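Local coordinates for protein Kif13b (Mus musculus, PDB 5B64) that probably works as a kinesin motor that moves cargo along microtubules, and here offers a non-motor fragment that binds another protein, at residues N22-E27 against K83-L88; R26-I31 against L89-L94. One frame throughout, in Å; residues are numbered along the deposited sequence.

Interaction 1. Residues N22-E27 against K83-L88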
ATOM      1  N   ASN B  22      -4.930 -20.692  17.599  1.00 67.99           N
ATOM      2  CA  ASN B  22      -3.522 -20.481  17.890  1.00 65.80           C
ATOM      3  C   ASN B  22      -2.644 -20.598  16.654  1.00 67.93           C
ATOM      4  O   ASN B  22      -1.771 -19.765  16.431  1.00 73.36           O
ATOM      5  CB  ASN B  22      -3.052 -21.443  18.971  1.00 61.68           C
ATOM      6  CG  ASN B  22      -3.258 -20.889  20.355  1.00 68.31           C
ATOM      7  OD1 ASN B  22      -3.547 -19.704  20.523  1.00 67.00           O
ATOM      8  ND2 ASN B  22      -3.078 -21.734  21.368  1.00 76.89           N
ATOM      9  N   LEU B  23      -2.895 -21.633  15.856  1.00 60.95           N
ATOM     10  CA  LEU B  23      -2.222 -21.822  14.576  1.00 62.11           C
ATOM     11  C   LEU B  23      -2.552 -20.733  13.523  1.00 69.12           C
ATOM     12  O   LEU B  23      -1.651 -20.164  12.913  1.00 66.63           O
ATOM     13  CB  LEU B  23      -2.563 -23.208  14.011  1.00 64.00           C
ATOM     14  CG  LEU B  23      -1.712 -24.443  14.353  1.00 69.26           C
ATOM     15  CD1 LEU B  23      -0.487 -24.097  15.187  1.00 73.43           C
ATOM     16  CD2 LEU B  23      -2.528 -25.559  15.015  1.00 64.97           C
ATOM     17  N   LEU B  24      -3.836 -20.459  13.302  1.00 67.24           N
ATOM     18  CA  LEU B  24      -4.264 -19.560  12.231  1.00 66.65           C
ATOM     19  C   LEU B  24      -3.711 -18.161  12.420  1.00 69.21           C
ATOM     20  O   LEU B  24      -3.293 -17.496  11.473  1.00 69.21           O
ATOM     21  CB  LEU B  24      -5.786 -19.488  12.176  1.00 60.60           C
ATOM     22  CG  LEU B  24      -6.482 -20.817  11.899  1.00 62.62           C
ATOM     23  CD1 LEU B  24      -7.941 -20.602  11.543  1.00 61.78           C
ATOM     24  CD2 LEU B  24      -5.756 -21.565  10.797  1.00 65.46           C
ATOM     25  N   VAL B  25      -3.717 -17.731  13.666  1.00 66.65           N
ATOM     26  CA  VAL B  25      -3.275 -16.406  14.039  1.00 64.10           C
ATOM     27  C   VAL B  25      -1.801 -16.281  13.684  1.00 63.21           C
ATOM     28  O   VAL B  25      -1.314 -15.232  13.277  1.00 62.44           O
ATOM     29  CB  VAL B  25      -3.566 -16.203  15.555  1.00 59.56           C
ATOM     30  CG1 VAL B  25      -2.332 -15.795  16.354  1.00 51.97           C
ATOM     31  CG2 VAL B  25      -4.760 -15.262  15.748  1.00 53.22           C
ATOM     32  N   ARG B  26      -1.101 -17.394  13.794  1.00 62.37           N
ATOM     33  CA  ARG B  26       0.298 -17.448  13.430  1.00 58.67           C
ATOM     34  C   ARG B  26       0.522 -17.358  11.919  1.00 61.70           C
ATOM     35  O   ARG B  26       1.500 -16.761  11.464  1.00 60.31           O
ATOM     36  CB  ARG B  26       0.890 -18.743  13.960  1.00 52.15           C
ATOM     37  CG  ARG B  26       1.366 -18.626  15.373  1.00 50.90           C
ATOM     38  CD  ARG B  26       2.832 -19.022  15.442  1.00 61.03           C
ATOM     39  NE  ARG B  26       2.982 -20.293  16.139  1.00 67.45           N
ATOM     40  CZ  ARG B  26       4.146 -20.881  16.383  1.00 68.90           C
ATOM     41  NH1 ARG B  26       5.286 -20.321  15.980  1.00 61.16           N
ATOM     42  NH2 ARG B  26       4.161 -22.035  17.029  1.00 76.72           N
ATOM     43  N   GLU B  27      -0.368 -17.969  11.142  1.00 66.04           N
ATOM     44  CA  GLU B  27      -0.234 -17.924   9.689  1.00 63.13           C
ATOM     45  C   GLU B  27      -0.590 -16.527   9.210  1.00 57.76           C
ATOM     46  O   GLU B  27       0.105 -15.965   8.360  1.00 57.89           O
ATOM     47  CB  GLU B  27      -1.071 -19.000   8.979  1.00 62.01           C
ATOM     48  CG  GLU B  27      -0.961 -18.954   7.446  1.00 68.76           C
ATOM     49  CD  GLU B  27      -1.261 -20.295   6.745  1.00 73.23           C
ATOM     50  OE1 GLU B  27      -2.233 -20.374   5.962  1.00 63.18           O
ATOM     51  OE2 GLU B  27      -0.503 -21.270   6.950  1.00 82.68           O
ATOM     52  N   LYS B  83     -14.256 -15.380  10.978  1.00 62.46           N
ATOM     53  CA  LYS B  83     -13.837 -14.286  10.130  1.00 60.67           C
ATOM     54  C   LYS B  83     -12.344 -14.367   9.763  1.00 63.32           C
ATOM     55  O   LYS B  83     -11.980 -14.134   8.600  1.00 65.58           O
ATOM     56  CB  LYS B  83     -14.205 -12.928  10.738  1.00 56.98           C
ATOM     57  CG  LYS B  83     -13.511 -11.780  10.028  1.00 57.07           C
ATOM     58  CD  LYS B  83     -14.084 -10.439  10.380  1.00 60.36           C
ATOM     59  CE  LYS B  83     -13.220  -9.337   9.804  1.00 63.32           C
ATOM     60  NZ  LYS B  83     -13.901  -8.033   9.924  1.00 71.34           N
ATOM     61  N   LEU B  84     -11.489 -14.695  10.734  1.00 56.65           N
ATOM     62  CA  LEU B  84     -10.068 -14.892  10.444  1.00 62.07           C
ATOM     63  C   LEU B  84      -9.894 -16.046   9.441  1.00 69.20           C
ATOM     64  O   LEU B  84      -9.142 -15.955   8.459  1.00 63.78           O
ATOM     65  CB  LEU B  84      -9.292 -15.174  11.728  1.00 57.83           C
ATOM     66  CG  LEU B  84      -7.797 -15.497  11.617  1.00 55.73           C
ATOM     67  CD1 LEU B  84      -7.016 -14.356  11.003  1.00 52.66           C
ATOM     68  CD2 LEU B  84      -7.187 -15.851  12.989  1.00 54.33           C
ATOM     69  N   GLU B  85     -10.640 -17.115   9.674  1.00 68.16           N
ATOM     70  CA  GLU B  85     -10.546 -18.286   8.842  1.00 64.41           C
ATOM     71  C   GLU B  85     -10.887 -17.949   7.384  1.00 69.63           C
ATOM     72  O   GLU B  85     -10.182 -18.391   6.459  1.00 73.41           O
ATOM     73  CB  GLU B  85     -11.452 -19.371   9.404  1.00 70.06           C
ATOM     74  CG  GLU B  85     -11.139 -20.750   8.903  1.00 85.46           C
ATOM     75  CD  GLU B  85     -11.647 -21.815   9.839  1.00101.99           C
ATOM     76  OE1 GLU B  85     -11.719 -22.995   9.420  1.00107.32           O
ATOM     77  OE2 GLU B  85     -11.972 -21.461  10.997  1.00105.05           O
ATOM     78  N   ASN B  86     -11.952 -17.165   7.188  1.00 67.87           N
ATOM     79  CA  ASN B  86     -12.313 -16.637   5.867  1.00 72.39           C
ATOM     80  C   ASN B  86     -11.305 -15.642   5.271  1.00 78.60           C
ATOM     81  O   ASN B  86     -10.943 -15.748   4.086  1.00 81.36           O
ATOM     82  CB  ASN B  86     -13.690 -15.995   5.887  1.00 74.62           C
ATOM     83  CG  ASN B  86     -14.792 -17.011   6.019  1.00 93.69           C
ATOM     84  OD1 ASN B  86     -14.730 -18.099   5.432  1.00 98.77           O
ATOM     85  ND2 ASN B  86     -15.817 -16.671   6.801  1.00 98.97           N
ATOM     86  N   ARG B  87     -10.862 -14.675   6.074  1.00 68.45           N
ATOM     87  CA  ARG B  87      -9.877 -13.718   5.588  1.00 69.97           C
ATOM     88  C   ARG B  87      -8.606 -14.409   5.150  1.00 71.48           C
ATOM     89  O   ARG B  87      -7.965 -13.956   4.206  1.00 69.72           O
ATOM     90  CB  ARG B  87      -9.532 -12.669   6.638  1.00 68.01           C
ATOM     91  CG  ARG B  87     -10.476 -11.512   6.648  1.00 66.23           C
ATOM     92  CD  ARG B  87     -10.570 -10.780   5.301  1.00 60.37           C
ATOM     93  NE  ARG B  87     -11.689  -9.857   5.372  1.00 58.47           N
ATOM     94  CZ  ARG B  87     -11.692  -8.741   6.094  1.00 63.30           C
ATOM     95  NH1 ARG B  87     -12.783  -7.982   6.133  1.00 69.89           N
ATOM     96  NH2 ARG B  87     -10.606  -8.373   6.771  1.00 62.81           N
ATOM     97  N   LEU B  88      -8.235 -15.490   5.844  1.00 70.94           N
ATOM     98  CA  LEU B  88      -7.085 -16.306   5.431  1.00 66.78           C
ATOM     99  C   LEU B  88      -7.183 -16.794   3.970  1.00 65.45           C
ATOM    100  O   LEU B  88      -6.178 -16.890   3.274  1.00 60.81           O
ATOM    101  CB  LEU B  88      -6.857 -17.482   6.389  1.00 54.97           C
ATOM    102  CG  LEU B  88      -6.068 -17.031   7.618  1.00 58.14           C
ATOM    103  CD1 LEU B  88      -6.077 -18.103   8.723  1.00 55.08           C
ATOM    104  CD2 LEU B  88      -4.645 -16.636   7.228  1.00 58.51           C
TER
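The backbone N-H of Leu88 is hydrogen-bonded to the carbonyl O of Leu84, N to O 2.8 Å, and this turn of helix carries both leucine side chains to face helix 22-27. Leu24 meets the pair from the other side with its CB, which lies 3.7 Å from CD1 of Leu88 and 4.0 Å from CD2 of Leu84. Leu84 has its CG anti to the backbone N (chi1 176°), which points the branch at helix 22-27; its CD2 methyl lies 3.7 Å from Val25 CG2, the two side chains crossing at about a right angle. At the margin the aliphatic part of Glu85 lies beside Leu24, CG to Leu24 CD1 4.1 Å, while the Glu85 carboxylate forms a long, weak ion pair with Lys20. Glu27 adds its CG near Leu88 CD2, its acid group being taken by Arg92. Across the two segments the contact is van der Waals packing, mainly between the leucine and valine side chains. The two helical segments run at 40° to each other, with axes 10.3 Å apart. Val25 and Leu84 both also touch Ile67 of strand 64-71, a packing of neighbouring helices on one antiparallel sheet, as in a two-layer alpha+beta arrangement.

Interaction 2. Residues R26-I31 against L89-L94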
ATOM      1  N   ARG B  26      -1.101 -17.394  13.794  1.00 62.37           N
ATOM      2  CA  ARG B  26       0.298 -17.448  13.430  1.00 58.67           C
ATOM      3  C   ARG B  26       0.522 -17.358  11.919  1.00 61.70           C
ATOM      4  O   ARG B  26       1.500 -16.761  11.464  1.00 60.31           O
ATOM      5  CB  ARG B  26       0.890 -18.743  13.960  1.00 52.15           C
ATOM      6  CG  ARG B  26       1.366 -18.626  15.373  1.00 50.90           C
ATOM      7  CD  ARG B  26       2.832 -19.022  15.442  1.00 61.03           C
ATOM      8  NE  ARG B  26       2.982 -20.293  16.139  1.00 67.45           N
ATOM      9  CZ  ARG B  26       4.146 -20.881  16.383  1.00 68.90           C
ATOM     10  NH1 ARG B  26       5.286 -20.321  15.980  1.00 61.16           N
ATOM     11  NH2 ARG B  26       4.161 -22.035  17.029  1.00 76.72           N
ATOM     12  N   GLU B  27      -0.368 -17.969  11.142  1.00 66.04           N
ATOM     13  CA  GLU B  27      -0.234 -17.924   9.689  1.00 63.13           C
ATOM     14  C   GLU B  27      -0.590 -16.527   9.210  1.00 57.76           C
ATOM     15  O   GLU B  27       0.105 -15.965   8.360  1.00 57.89           O
ATOM     16  CB  GLU B  27      -1.071 -19.000   8.979  1.00 62.01           C
ATOM     17  CG  GLU B  27      -0.961 -18.954   7.446  1.00 68.76           C
ATOM     18  CD  GLU B  27      -1.261 -20.295   6.745  1.00 73.23           C
ATOM     19  OE1 GLU B  27      -2.233 -20.374   5.962  1.00 63.18           O
ATOM     20  OE2 GLU B  27      -0.503 -21.270   6.950  1.00 82.68           O
ATOM     21  N   ALA B  28      -1.649 -15.951   9.775  1.00 50.48           N
ATOM     22  CA  ALA B  28      -2.051 -14.603   9.376  1.00 53.98           C
ATOM     23  C   ALA B  28      -0.893 -13.626   9.619  1.00 60.42           C
ATOM     24  O   ALA B  28      -0.532 -12.842   8.738  1.00 63.06           O
ATOM     25  CB  ALA B  28      -3.300 -14.159  10.115  1.00 51.62           C
ATOM     26  N   SER B  29      -0.293 -13.715  10.800  1.00 57.23           N
ATOM     27  CA  SER B  29       0.784 -12.816  11.175  1.00 62.30           C
ATOM     28  C   SER B  29       1.943 -12.835  10.192  1.00 64.13           C
ATOM     29  O   SER B  29       2.551 -11.795   9.912  1.00 65.47           O
ATOM     30  CB  SER B  29       1.296 -13.149  12.571  1.00 59.92           C
ATOM     31  OG  SER B  29       0.383 -12.675  13.546  1.00 67.36           O
ATOM     32  N   TYR B  30       2.242 -14.017   9.669  1.00 58.94           N
ATOM     33  CA  TYR B  30       3.410 -14.192   8.828  1.00 59.01           C
ATOM     34  C   TYR B  30       3.192 -13.544   7.447  1.00 63.23           C
ATOM     35  O   TYR B  30       4.073 -12.830   6.922  1.00 57.41           O
ATOM     36  CB  TYR B  30       3.728 -15.685   8.685  1.00 57.97           C
ATOM     37  CG  TYR B  30       4.755 -15.952   7.626  1.00 59.63           C
ATOM     38  CD1 TYR B  30       4.386 -16.449   6.377  1.00 57.80           C
ATOM     39  CD2 TYR B  30       6.099 -15.668   7.855  1.00 55.73           C
ATOM     40  CE1 TYR B  30       5.353 -16.670   5.380  1.00 54.81           C
ATOM     41  CE2 TYR B  30       7.049 -15.890   6.877  1.00 56.56           C
ATOM     42  CZ  TYR B  30       6.670 -16.387   5.649  1.00 55.98           C
ATOM     43  OH  TYR B  30       7.626 -16.594   4.694  1.00 71.35           O
ATOM     44  N   ILE B  31       2.025 -13.816   6.863  1.00 55.79           N
ATOM     45  CA  ILE B  31       1.676 -13.280   5.561  1.00 60.25           C
ATOM     46  C   ILE B  31       1.606 -11.769   5.643  1.00 62.03           C
ATOM     47  O   ILE B  31       2.066 -11.051   4.744  1.00 63.17           O
ATOM     48  CB  ILE B  31       0.320 -13.806   5.109  1.00 62.35           C
ATOM     49  CG1 ILE B  31       0.396 -15.319   4.911  1.00 57.09           C
ATOM     50  CG2 ILE B  31      -0.120 -13.106   3.845  1.00 65.45           C
ATOM     51  CD1 ILE B  31      -0.904 -15.941   4.630  1.00 47.90           C
ATOM     52  N   LEU B  89      -8.392 -17.097   3.515  1.00 63.60           N
ATOM     53  CA  LEU B  89      -8.585 -17.468   2.133  1.00 64.21           C
ATOM     54  C   LEU B  89      -8.000 -16.363   1.246  1.00 62.56           C
ATOM     55  O   LEU B  89      -7.287 -16.634   0.275  1.00 67.82           O
ATOM     56  CB  LEU B  89     -10.073 -17.669   1.853  1.00 69.18           C
ATOM     57  CG  LEU B  89     -10.669 -19.074   1.983  1.00 73.02           C
ATOM     58  CD1 LEU B  89      -9.925 -19.898   3.006  1.00 64.84           C
ATOM     59  CD2 LEU B  89     -12.180 -19.010   2.318  1.00 59.44           C
ATOM     60  N   ASP B  90      -8.279 -15.121   1.621  1.00 53.53           N
ATOM     61  CA  ASP B  90      -7.856 -13.955   0.862  1.00 60.67           C
ATOM     62  C   ASP B  90      -6.366 -13.635   1.011  1.00 66.39           C
ATOM     63  O   ASP B  90      -5.710 -13.285   0.033  1.00 71.89           O
ATOM     64  CB  ASP B  90      -8.703 -12.737   1.249  1.00 61.72           C
ATOM     65  CG  ASP B  90     -10.169 -12.903   0.878  1.00 76.38           C
ATOM     66  OD1 ASP B  90     -10.461 -13.491  -0.195  1.00 81.71           O
ATOM     67  OD2 ASP B  90     -11.033 -12.442   1.662  1.00 84.45           O
ATOM     68  N   MET B  91      -5.851 -13.738   2.235  1.00 64.68           N
ATOM     69  CA  MET B  91      -4.441 -13.491   2.533  1.00 61.35           C
ATOM     70  C   MET B  91      -3.529 -14.463   1.769  1.00 65.07           C
ATOM     71  O   MET B  91      -2.563 -14.050   1.120  1.00 65.85           O
ATOM     72  CB  MET B  91      -4.199 -13.628   4.042  1.00 60.55           C
ATOM     73  CG  MET B  91      -5.101 -12.777   4.939  1.00 53.47           C
ATOM     74  SD  MET B  91      -4.587 -12.928   6.669  1.00 64.01           S
ATOM     75  CE  MET B  91      -5.967 -12.237   7.564  1.00 50.46           C
ATOM     76  N   ARG B  92      -3.845 -15.754   1.853  1.00 64.77           N
ATOM     77  CA  ARG B  92      -3.184 -16.783   1.045  1.00 64.59           C
ATOM     78  C   ARG B  92      -3.185 -16.474  -0.453  1.00 63.19           C
ATOM     79  O   ARG B  92      -2.144 -16.566  -1.097  1.00 64.04           O
ATOM     80  CB  ARG B  92      -3.815 -18.151   1.290  1.00 60.33           C
ATOM     81  CG  ARG B  92      -3.640 -18.641   2.711  1.00 57.04           C
ATOM     82  CD  ARG B  92      -4.348 -19.963   2.935  1.00 60.48           C
ATOM     83  NE  ARG B  92      -4.324 -20.347   4.342  1.00 60.94           N
ATOM     84  CZ  ARG B  92      -5.388 -20.709   5.046  1.00 62.92           C
ATOM     85  NH1 ARG B  92      -6.589 -20.762   4.478  1.00 63.04           N
ATOM     86  NH2 ARG B  92      -5.245 -21.034   6.323  1.00 66.51           N
ATOM     87  N   ASP B  93      -4.349 -16.107  -0.989  1.00 64.45           N
ATOM     88  CA  ASP B  93      -4.481 -15.653  -2.379  1.00 62.82           C
ATOM     89  C   ASP B  93      -3.560 -14.504  -2.703  1.00 67.11           C
ATOM     90  O   ASP B  93      -2.824 -14.569  -3.690  1.00 73.16           O
ATOM     91  CB  ASP B  93      -5.903 -15.198  -2.685  1.00 60.32           C
ATOM     92  CG  ASP B  93      -6.868 -16.357  -2.842  1.00 79.76           C
ATOM     93  OD1 ASP B  93      -6.402 -17.522  -2.847  1.00 83.02           O
ATOM     94  OD2 ASP B  93      -8.093 -16.102  -2.963  1.00 87.59           O
ATOM     95  N   LEU B  94      -3.610 -13.455  -1.876  1.00 58.20           N
ATOM     96  CA  LEU B  94      -2.827 -12.241  -2.121  1.00 60.82           C
ATOM     97  C   LEU B  94      -1.334 -12.561  -2.062  1.00 66.94           C
ATOM     98  O   LEU B  94      -0.535 -12.086  -2.876  1.00 67.04           O
ATOM     99  CB  LEU B  94      -3.163 -11.165  -1.096  1.00 56.60           C
ATOM    100  CG  LEU B  94      -2.633  -9.761  -1.406  1.00 59.72           C
ATOM    101  CD1 LEU B  94      -3.209  -9.228  -2.719  1.00 52.66           C
ATOM    102  CD2 LEU B  94      -2.920  -8.781  -0.250  1.00 60.03           C
TER
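Glu27 and Arg92 form a salt bridge in which a single carboxylate oxygen receives two N-H groups. Arg92 NE gives the stronger bond, 2.6 Å to Glu27 OE1 with an N-H...O angle of 164°; the oxygen lies in the guanidinium plane and is met nearly along its own C-O axis. From the same edge, Arg92 NH2 adds a weak bond of 3.1 Å to Glu27 OE1. Since the carboxylate and guanidinium planes stand 89° apart, the two groups do not make the flat, two-oxygen pairing, and OE1 takes both donors. Glu27 reaches across with CG anti to the backbone N (chi1 179°), and the Arg92 chain is extended from CG to NE. An alanine in place of Arg92 would probably leave the Glu27 carboxylate without its mate and uncover the CD1 methyl of Ile31 where Arg92 CG now lies beside it.

Inward from the ion pair the packing is apolar. Ile31 spreads its two branches over the backbone and CB of Met91: its CG2 is 3.8 Å from Met91 O, and its CD1 lies 4.1 Å from Met91 CB and 4.0 Å from Arg92 N. The extended Met91 chain brings its thioether to the small side chain of Ala28, with SD 3.9 Å from Ala28 CB. Phe118 touches both Ile31 and Met91, and Tyr41 of strand 40-46 touches Ala28 and Met91, so the contact also meets the sheet. The chemistry is therefore graded across the interface: buried Ala28, Ile31 and Met91 bring the helices together, while the partly exposed charged pair along their flank probably adds a directional tie and restrains the rotation of the Arg92 guanidinium.

Overall arrangement
Interactions 1 and 2 are successive stages of one helix-helix interface, their centres about 7 Å apart. Both join helix 9-34 to helix 81-100, and in both the chain advances along the two helices in the same general direction. Between these helices the chain builds the three-stranded antiparallel sheet, 40-46, 64-71 and 75-80, against which they pack. The contacts share Glu27 and merge at Ala28, whose CB lies 3.8 Å from Leu84 CD1, so the apolar core is continuous. Helix 81-100 also faces outward: Arg87 forms a salt bridge with an acidic side chain of the other protein's chain, so the same helix serves both the internal packing and the intermolecular contact.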